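Local coordinates for beta-glucosidase (Saccharopolyspora erythraea D, PDB 5M6G), which probably hydrolyses terminal, non-reducing beta-D-glucosyl residues with release of beta-D-glucose, as a member of glycosyl hydrolase family 3, at residues V70-A75 with V88-G93; N99-W104 with N135-A140; N485-S490 with A525-S530. One frame throughout, in Å; residues are numbered along the deposited sequence.

Interaction 1 (V70-A75 with V88-G93); sequences VERKAA and VLSGGG. With SOR (sorbitol), chain L.
Val70 and Glu71 run parallel to Val88 and Leu89 as neighbouring strands, joined by Leu89 N to Val70 O (3.1 Å) and Arg72 N to Leu89 O. Val70 and Val88 lie side by side on one face of the sheet, CG1 of the first 4.1 Å from CG2 of the second; Glu71 and Leu89 take the other face, where Leu89 CD2 packs against the backbone and CB of Glu71. From within the paired strand, the Glu71 side chain bends at CD (chi2 -76°), and its carboxylate meets the loop that follows strand 87-90, at Gly91. Its OE2 accepts from Gly91 N through the anti lone pair at 2.8 Å, a nearly straight bond (166°), and also pairs with the hydroxyl of Ser94. The other oxygen, OE1, is gripped from opposite faces of the carboxylate, by Lys73 N at 2.9 Å and by Lys73 NZ, which forms a salt bridge at 3.1 Å. The carboxylate is thus held through both oxygens, and it ties the backbone at Gly91 to the residues that follow the first strand. Leu89, Gly91 and Gly92 line the sorbitol pocket; Gly91 CA lies 3.5 Å from sorbitol C6, and a CB at Gly91 would crowd O6. The aliphatic part of Arg72 touches Val88 CG1 and Ser90, CD lying 3.2 Å from Ser90 OG, while its NH1 bonds to Ser94. Ser90 OG is itself hydrogen-bonded to Tyr126. Strand 68-71, helix 77-82 and strand 87-90 form a beta-alpha-beta unit of the TIM-barrel-like N-terminal domain; strands 339-341 and 125-128 flank the pair, Val80 of helix 77-82 packs on Val88, and helix 101-116 meets Arg72 and Ser90.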
loop_
_atom_site.group_PDB
_atom_site.type_symbol
_atom_site.label_atom_id
_atom_site.label_comp_id
_atom_site.label_asym_id
_atom_site.label_seq_id
_atom_site.Cartn_x
_atom_site.Cartn_y
_atom_site.Cartn_z
ATOM N N VAL A 70 -4.287 -1.661 19.050
ATOM C CA VAL A 70 -5.739 -1.773 18.999
ATOM C C VAL A 70 -6.294 -0.745 18.025
ATOM O O VAL A 70 -5.794 0.386 17.937
ATOM C CB VAL A 70 -6.374 -1.634 20.405
ATOM C CG1 VAL A 70 -6.190 -0.222 21.014
ATOM C CG2 VAL A 70 -7.838 -2.031 20.362
ATOM N N GLU A 71 -7.325 -1.147 17.283
ATOM C CA GLU A 71 -7.966 -0.251 16.331
ATOM C C GLU A 71 -8.787 0.792 17.086
ATOM O O GLU A 71 -9.468 0.476 18.064
ATOM C CB GLU A 71 -8.844 -1.059 15.372
ATOM C CG GLU A 71 -8.961 -0.485 13.963
ATOM C CD GLU A 71 -9.892 0.711 13.883
ATOM O OE1 GLU A 71 -10.924 0.712 14.583
ATOM O OE2 GLU A 71 -9.588 1.647 13.115
ATOM N N ARG A 72 -8.720 2.041 16.619
ATOM C CA ARG A 72 -9.214 3.170 17.408
ATOM C C ARG A 72 -10.696 3.043 17.759
ATOM O O ARG A 72 -11.120 3.547 18.802
ATOM C CB ARG A 72 -8.968 4.476 16.657
ATOM C CG ARG A 72 -9.561 4.447 15.245
ATOM C CD ARG A 72 -9.584 5.832 14.594
ATOM N NE ARG A 72 -10.586 6.721 15.181
ATOM C CZ ARG A 72 -11.856 6.761 14.793
ATOM N NH1 ARG A 72 -12.274 5.956 13.831
ATOM N NH2 ARG A 72 -12.707 7.605 15.367
ATOM N N LYS A 73 -11.504 2.395 16.910
ATOM C CA LYS A 73 -12.924 2.267 17.233
ATOM C C LYS A 73 -13.160 1.428 18.485
ATOM O O LYS A 73 -14.219 1.555 19.113
ATOM C CB LYS A 73 -13.691 1.664 16.054
ATOM C CG LYS A 73 -13.838 2.605 14.860
ATOM C CD LYS A 73 -14.789 2.037 13.799
ATOM C CE LYS A 73 -14.253 0.737 13.208
ATOM N NZ LYS A 73 -13.032 0.967 12.375
ATOM N N ALA A 74 -12.207 0.577 18.862
ATOM C CA ALA A 74 -12.385 -0.298 20.015
ATOM C C ALA A 74 -11.941 0.327 21.329
ATOM O O ALA A 74 -12.337 -0.170 22.392
ATOM C CB ALA A 74 -11.627 -1.613 19.818
ATOM N N ALA A 75 -11.134 1.385 21.297
ATOM C CA ALA A 75 -10.598 1.951 22.531
ATOM C C ALA A 75 -10.298 3.426 22.333
ATOM O O ALA A 75 -9.447 3.784 21.515
ATOM C CB ALA A 75 -9.334 1.204 22.965
ATOM N N VAL A 88 -1.964 2.265 18.768
ATOM C CA VAL A 88 -3.291 2.334 18.173
ATOM C C VAL A 88 -3.107 2.443 16.667
ATOM O O VAL A 88 -2.096 2.968 16.188
ATOM C CB VAL A 88 -4.105 3.524 18.735
ATOM C CG1 VAL A 88 -5.449 3.674 18.031
ATOM C CG2 VAL A 88 -4.317 3.358 20.247
ATOM N N LEU A 89 -4.070 1.910 15.909
ATOM C CA LEU A 89 -4.091 2.103 14.464
ATOM C C LEU A 89 -5.457 2.607 14.030
ATOM O O LEU A 89 -6.465 2.436 14.723
ATOM C CB LEU A 89 -3.760 0.821 13.662
ATOM C CG LEU A 89 -4.866 -0.234 13.488
ATOM C CD1 LEU A 89 -4.708 -1.011 12.178
ATOM C CD2 LEU A 89 -4.905 -1.210 14.660
ATOM N N SER A 90 -5.468 3.262 12.873
ATOM C CA SER A 90 -6.685 3.439 12.099
ATOM C C SER A 90 -6.683 2.368 11.022
ATOM O O SER A 90 -5.752 2.306 10.211
ATOM C CB SER A 90 -6.763 4.832 11.467
ATOM O OG SER A 90 -7.189 5.794 12.403
ATOM N N GLY A 91 -7.686 1.498 11.037
ATOM C CA GLY A 91 -7.906 0.644 9.891
ATOM C C GLY A 91 -8.320 1.483 8.685
ATOM O O GLY A 91 -8.567 2.686 8.783
ATOM N N GLY A 92 -8.385 0.838 7.522
ATOM C CA GLY A 92 -8.833 1.522 6.326
ATOM C C GLY A 92 -10.200 2.140 6.535
ATOM O O GLY A 92 -11.131 1.472 6.996
ATOM N N GLY A 93 -10.332 3.422 6.215
ATOM C CA GLY A 93 -11.590 4.115 6.388
ATOM C C GLY A 93 -11.865 4.617 7.786
ATOM O O GLY A 93 -12.916 5.223 8.009
HETATM C C1 SOR L . -2.430 -4.954 5.370
HETATM C C2 SOR L . -3.026 -3.738 6.057
HETATM C C3 SOR L . -4.218 -4.182 6.900
HETATM C C4 SOR L . -5.067 -2.987 7.324
HETATM C C5 SOR L . -6.511 -3.368 7.663
HETATM C C6 SOR L . -7.340 -2.089 7.715
HETATM O O1 SOR L . -1.723 -4.574 4.215
HETATM O O2 SOR L . -2.047 -3.124 6.878
HETATM O O3 SOR L . -3.731 -4.847 8.037
HETATM O O4 SOR L . -4.473 -2.350 8.437
HETATM O O5 SOR L . -7.061 -4.276 6.716
HETATM O O6 SOR L . -8.718 -2.388 7.624
#

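Interaction 2 (N99-W104 with N135-A140); sequences NTPQAW and NNVHGA
Val137 sits over Trp104 at the start of helix 101-116, where a type II beta turn from Val137 to Ala140 packs against the helix's first turn in the N-terminal, TIM-barrel-like domain. The contact is carried by Val137, Trp104 and Asn99. Val137 CG2 stands over one face of the indole, 3.4 Å from the centroid of the five-membered ring and only 9° off its normal, a CH-pi contact. The valine's other methyl, CG1, set anti to the backbone N (chi1 173°), meets Pro101 CG at 3.8 Å, so the two branches are shared between indole and proline. Further along the indole, CZ2 rests 3.6 Å from Asn136 CB; the amide of Asn136 turns the other way, its OD1 accepting from Gly93 N near the sorbitol pocket. Asn99 supplies the polar half. Its ND2 donates to Asn136 O at 3.0 Å, the acceptor lying close to the amide plane, and this bond fixes which way round the amide is turned. Thr100 is the N-cap of the helix, its OG1 accepting from Ala103 N. His138 brings CB to 3.3 Å from Asn99 O, and then its ring leads away from the contact. With one amide, Asn99 joins the loop and the helix: OD1 takes His138 N in an almost straight bond (173°) and, from the opposite face of the amide, Trp104 NE1 at 3.0 Å, with OD1 in the plane of the indole.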
loop_
_atom_site.group_PDB
_atom_site.type_symbol
_atom_site.label_atom_id
_atom_site.label_comp_id
_atom_site.label_asym_id
_atom_site.label_seq_id
_atom_site.Cartn_x
_atom_site.Cartn_y
_atom_site.Cartn_z
ATOM N N ASN A 99 -13.361 14.419 8.489
ATOM C CA ASN A 99 -12.132 13.875 7.920
ATOM C C ASN A 99 -11.343 15.024 7.298
ATOM O O ASN A 99 -11.482 15.340 6.117
ATOM C CB ASN A 99 -12.452 12.782 6.907
ATOM C CG ASN A 99 -11.212 12.122 6.340
ATOM O OD1 ASN A 99 -10.081 12.589 6.542
ATOM N ND2 ASN A 99 -11.418 11.025 5.610
ATOM N N THR A 100 -10.494 15.650 8.100
ATOM C CA THR A 100 -9.599 16.712 7.670
ATOM C C THR A 100 -8.221 16.434 8.236
ATOM O O THR A 100 -8.090 15.721 9.238
ATOM C CB THR A 100 -10.054 18.106 8.136
ATOM O OG1 THR A 100 -9.966 18.186 9.567
ATOM C CG2 THR A 100 -11.469 18.421 7.678
ATOM N N PRO A 101 -7.165 16.979 7.618
ATOM C CA PRO A 101 -5.824 16.811 8.205
ATOM C C PRO A 101 -5.719 17.325 9.633
ATOM O O PRO A 101 -5.063 16.686 10.465
ATOM C CB PRO A 101 -4.925 17.601 7.247
ATOM C CG PRO A 101 -5.626 17.517 5.936
ATOM C CD PRO A 101 -7.105 17.545 6.256
ATOM N N GLN A 102 -6.357 18.457 9.947
ATOM C CA GLN A 102 -6.314 18.966 11.318
ATOM C C GLN A 102 -7.010 18.018 12.289
ATOM O O GLN A 102 -6.533 17.807 13.413
ATOM C CB GLN A 102 -6.962 20.351 11.398
ATOM C CG GLN A 102 -6.838 20.938 12.798
ATOM C CD GLN A 102 -7.927 21.926 13.141
ATOM O OE1 GLN A 102 -8.429 22.638 12.272
ATOM N NE2 GLN A 102 -8.305 21.972 14.422
ATOM N N ALA A 103 -8.156 17.463 11.890
ATOM C CA ALA A 103 -8.886 16.576 12.788
ATOM C C ALA A 103 -8.123 15.279 13.053
ATOM O O ALA A 103 -8.227 14.715 14.155
ATOM C CB ALA A 103 -10.271 16.279 12.223
ATOM N N TRP A 104 -7.368 14.781 12.068
ATOM C CA TRP A 104 -6.490 13.641 12.337
ATOM C C TRP A 104 -5.420 14.010 13.355
ATOM O O TRP A 104 -5.128 13.233 14.271
ATOM C CB TRP A 104 -5.825 13.146 11.053
ATOM C CG TRP A 104 -6.673 12.294 10.176
ATOM C CD1 TRP A 104 -7.607 12.717 9.273
ATOM C CD2 TRP A 104 -6.651 10.863 10.095
ATOM N NE1 TRP A 104 -8.177 11.634 8.640
ATOM C CE2 TRP A 104 -7.607 10.485 9.129
ATOM C CE3 TRP A 104 -5.922 9.862 10.758
ATOM C CZ2 TRP A 104 -7.847 9.154 8.796
ATOM C CZ3 TRP A 104 -6.167 8.529 10.428
ATOM C CH2 TRP A 104 -7.122 8.191 9.459
ATOM N N ASN A 135 -3.590 8.031 2.493
ATOM C CA ASN A 135 -4.801 7.828 1.699
ATOM C C ASN A 135 -6.099 7.783 2.502
ATOM O O ASN A 135 -7.169 7.866 1.893
ATOM C CB ASN A 135 -4.677 6.547 0.870
ATOM C CG ASN A 135 -4.098 5.381 1.669
ATOM O OD1 ASN A 135 -2.904 5.106 1.592
ATOM N ND2 ASN A 135 -4.943 4.696 2.434
ATOM N N ASN A 136 -6.060 7.630 3.822
ATOM C CA ASN A 136 -7.298 7.754 4.588
ATOM C C ASN A 136 -7.737 9.200 4.783
ATOM O O ASN A 136 -8.876 9.435 5.197
ATOM C CB ASN A 136 -7.145 7.107 5.971
ATOM C CG ASN A 136 -7.090 5.607 5.900
ATOM O OD1 ASN A 136 -7.987 4.956 5.341
ATOM N ND2 ASN A 136 -6.022 5.037 6.445
ATOM N N VAL A 137 -6.869 10.165 4.512
ATOM C CA VAL A 137 -7.107 11.559 4.878
ATOM C C VAL A 137 -7.670 12.300 3.666
ATOM O O VAL A 137 -7.049 12.337 2.598
ATOM C CB VAL A 137 -5.825 12.234 5.383
ATOM C CG1 VAL A 137 -6.077 13.715 5.596
ATOM C CG2 VAL A 137 -5.338 11.574 6.691
ATOM N N HIS A 138 -8.838 12.903 3.837
ATOM C CA HIS A 138 -9.415 13.685 2.755
ATOM C C HIS A 138 -8.540 14.899 2.449
ATOM O O HIS A 138 -8.134 15.636 3.353
ATOM C CB HIS A 138 -10.831 14.120 3.120
ATOM C CG HIS A 138 -11.531 14.821 2.004
ATOM N ND1 HIS A 138 -11.389 16.172 1.768
ATOM C CD2 HIS A 138 -12.338 14.348 1.024
ATOM C CE1 HIS A 138 -12.095 16.503 0.701
ATOM N NE2 HIS A 138 -12.682 15.415 0.236
ATOM N N GLY A 139 -8.233 15.097 1.170
ATOM C CA GLY A 139 -7.386 16.196 0.759
ATOM C C GLY A 139 -5.904 15.896 0.752
ATOM O O GLY A 139 -5.118 16.759 0.345
ATOM N N ALA A 140 -5.494 14.711 1.196
ATOM C CA ALA A 140 -4.112 14.287 1.063
ATOM C C ALA A 140 -3.822 13.883 -0.378
ATOM O O ALA A 140 -4.708 13.423 -1.101
ATOM C CB ALA A 140 -3.821 13.110 1.996
#

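Interaction 3 (N485-S490 with A525-S530); sequences NGVDGS and AKLRAS
Val487 and Leu527 make the apolar part of this contact, their side chains crossing at about a right angle with Val487 CG1 3.8 Å from Leu527 CD2. CG1 is also close to Lys526 O, while CG2, anti to the backbone N, is directed to Ser530 OG at 4.0 Å. An alanine here in place of Val487, keeping CB but losing both methyls, would probably open a gap between the loop and Leu527 CD2 and leave Ser530 OG without the methyl facing it. The remaining approaches set polar atoms near carbons: Asn485 OD1 touches CD and CE of Lys526, 3.3 Å from CE, and Gly489 CA comes 3.6 Å from Ser530 O. No hydrogen bond joins the segments; those found here run within each one. Ser530 OG donates to Leu527 O at 2.6 Å, in the carbonyl plane, and the same oxygen accepts from Ser530 N. In the loop, Asp488 OD1 accepts from Ser490 N (2.9 Å), an Asx turn, and takes Ser490 OG through its syn lone pair. The contact lies at the surface of the C-terminal domain, where the loop between strands 478-480 and 493-499 meets helix 518-528 and the residues after it; Phe432 of strand 431-434 touches both Val487 and Leu527, and Leu527 also packs on strands 493-499 and 534-539.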
loop_
_atom_site.group_PDB
_atom_site.type_symbol
_atom_site.label_atom_id
_atom_site.label_comp_id
_atom_site.label_asym_id
_atom_site.label_seq_id
_atom_site.Cartn_x
_atom_site.Cartn_y
_atom_site.Cartn_z
ATOM N N ASN A 485 -22.261 7.435 -26.086
ATOM C CA ASN A 485 -23.426 7.891 -26.834
ATOM C C ASN A 485 -23.178 9.275 -27.416
ATOM O O ASN A 485 -22.696 10.175 -26.723
ATOM C CB ASN A 485 -24.662 7.907 -25.937
ATOM C CG ASN A 485 -25.120 6.518 -25.568
ATOM O OD1 ASN A 485 -24.962 5.581 -26.342
ATOM N ND2 ASN A 485 -25.685 6.375 -24.383
ATOM N N GLY A 486 -23.499 9.447 -28.695
ATOM C CA GLY A 486 -23.290 10.717 -29.348
ATOM C C GLY A 486 -22.009 10.808 -30.142
ATOM O O GLY A 486 -21.803 11.806 -30.842
ATOM N N VAL A 487 -21.139 9.804 -30.052
ATOM C CA VAL A 487 -19.945 9.809 -30.881
ATOM C C VAL A 487 -20.362 9.609 -32.335
ATOM O O VAL A 487 -21.342 8.916 -32.631
ATOM C CB VAL A 487 -18.942 8.730 -30.429
ATOM C CG1 VAL A 487 -19.431 7.322 -30.795
ATOM C CG2 VAL A 487 -17.568 8.993 -31.027
ATOM N N ASP A 488 -19.631 10.245 -33.245
ATOM C CA ASP A 488 -19.867 10.067 -34.673
ATOM C C ASP A 488 -18.564 10.338 -35.408
ATOM O O ASP A 488 -17.542 10.666 -34.798
ATOM C CB ASP A 488 -21.016 10.961 -35.184
ATOM C CG ASP A 488 -20.775 12.447 -34.964
ATOM O OD1 ASP A 488 -19.642 12.931 -35.157
ATOM O OD2 ASP A 488 -21.748 13.149 -34.613
ATOM N N GLY A 489 -18.620 10.218 -36.736
ATOM C CA GLY A 489 -17.441 10.338 -37.577
ATOM C C GLY A 489 -16.880 11.736 -37.693
ATOM O O GLY A 489 -15.819 11.900 -38.305
ATOM N N SER A 490 -17.537 12.737 -37.105
ATOM C CA SER A 490 -17.004 14.093 -37.133
ATOM C C SER A 490 -15.886 14.321 -36.119
ATOM O O SER A 490 -15.247 15.378 -36.157
ATOM C CB SER A 490 -18.125 15.109 -36.887
ATOM O OG SER A 490 -18.486 15.154 -35.515
ATOM N N ALA A 525 -16.957 -0.752 -28.468
ATOM C CA ALA A 525 -17.546 -1.121 -29.755
ATOM C C ALA A 525 -18.308 0.049 -30.359
ATOM O O ALA A 525 -18.221 0.307 -31.569
ATOM C CB ALA A 525 -18.461 -2.335 -29.591
ATOM N N LYS A 526 -19.038 0.788 -29.525
ATOM C CA LYS A 526 -19.737 1.974 -30.003
ATOM C C LYS A 526 -18.765 3.000 -30.571
ATOM O O LYS A 526 -19.051 3.635 -31.594
ATOM C CB LYS A 526 -20.567 2.576 -28.871
ATOM C CG LYS A 526 -21.484 3.705 -29.312
ATOM C CD LYS A 526 -22.272 4.235 -28.131
ATOM C CE LYS A 526 -23.120 3.131 -27.522
ATOM N NZ LYS A 526 -24.184 2.705 -28.471
ATOM N N LEU A 527 -17.606 3.175 -29.925
ATOM C CA LEU A 527 -16.612 4.122 -30.421
ATOM C C LEU A 527 -15.971 3.628 -31.708
ATOM O O LEU A 527 -15.754 4.411 -32.637
ATOM C CB LEU A 527 -15.523 4.375 -29.378
ATOM C CG LEU A 527 -15.880 5.026 -28.040
ATOM C CD1 LEU A 527 -14.612 5.539 -27.361
ATOM C CD2 LEU A 527 -16.882 6.130 -28.221
ATOM N N ARG A 528 -15.620 2.344 -31.771
ATOM C CA ARG A 528 -15.033 1.845 -33.008
ATOM C C ARG A 528 -16.022 1.932 -34.165
ATOM O O ARG A 528 -15.620 2.202 -35.302
ATOM C CB ARG A 528 -14.535 0.412 -32.819
ATOM C CG ARG A 528 -13.486 0.267 -31.720
ATOM C CD ARG A 528 -12.653 -0.995 -31.858
ATOM N NE ARG A 528 -13.451 -2.134 -32.292
ATOM C CZ ARG A 528 -13.294 -2.767 -33.450
ATOM N NH1 ARG A 528 -12.347 -2.402 -34.305
ATOM N NH2 ARG A 528 -14.086 -3.782 -33.746
ATOM N N ALA A 529 -17.318 1.728 -33.896
ATOM C CA ALA A 529 -18.324 1.778 -34.957
ATOM C C ALA A 529 -18.430 3.157 -35.588
ATOM O O ALA A 529 -18.986 3.288 -36.683
ATOM C CB ALA A 529 -19.692 1.365 -34.421
ATOM N N SER A 530 -17.920 4.192 -34.924
ATOM C CA SER A 530 -17.977 5.524 -35.502
ATOM C C SER A 530 -16.982 5.707 -36.639
ATOM O O SER A 530 -17.067 6.719 -37.351
ATOM C CB SER A 530 -17.730 6.579 -34.418
ATOM O OG SER A 530 -16.385 6.543 -33.972
#

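Interactions 1 and 2 belong to the N-terminal domain and touch each other through the bond from Gly93 to Asn136 and where Ser90 packs against the indole of Trp104. Strand 87-90 of the first is followed in the chain by helix 101-116 of the second. Interaction 1 is buried and mixes strand pairing with a charged network beside the sorbitol; interaction 2, partly buried, relies on an amide and a CH-pi contact. Interaction 3 stands apart in the C-terminal domain, its nearest atoms about 29 Å from interaction 2, a surface contact of apolar packing and close polar-to-carbon approaches without hydrogen bonds between its segments.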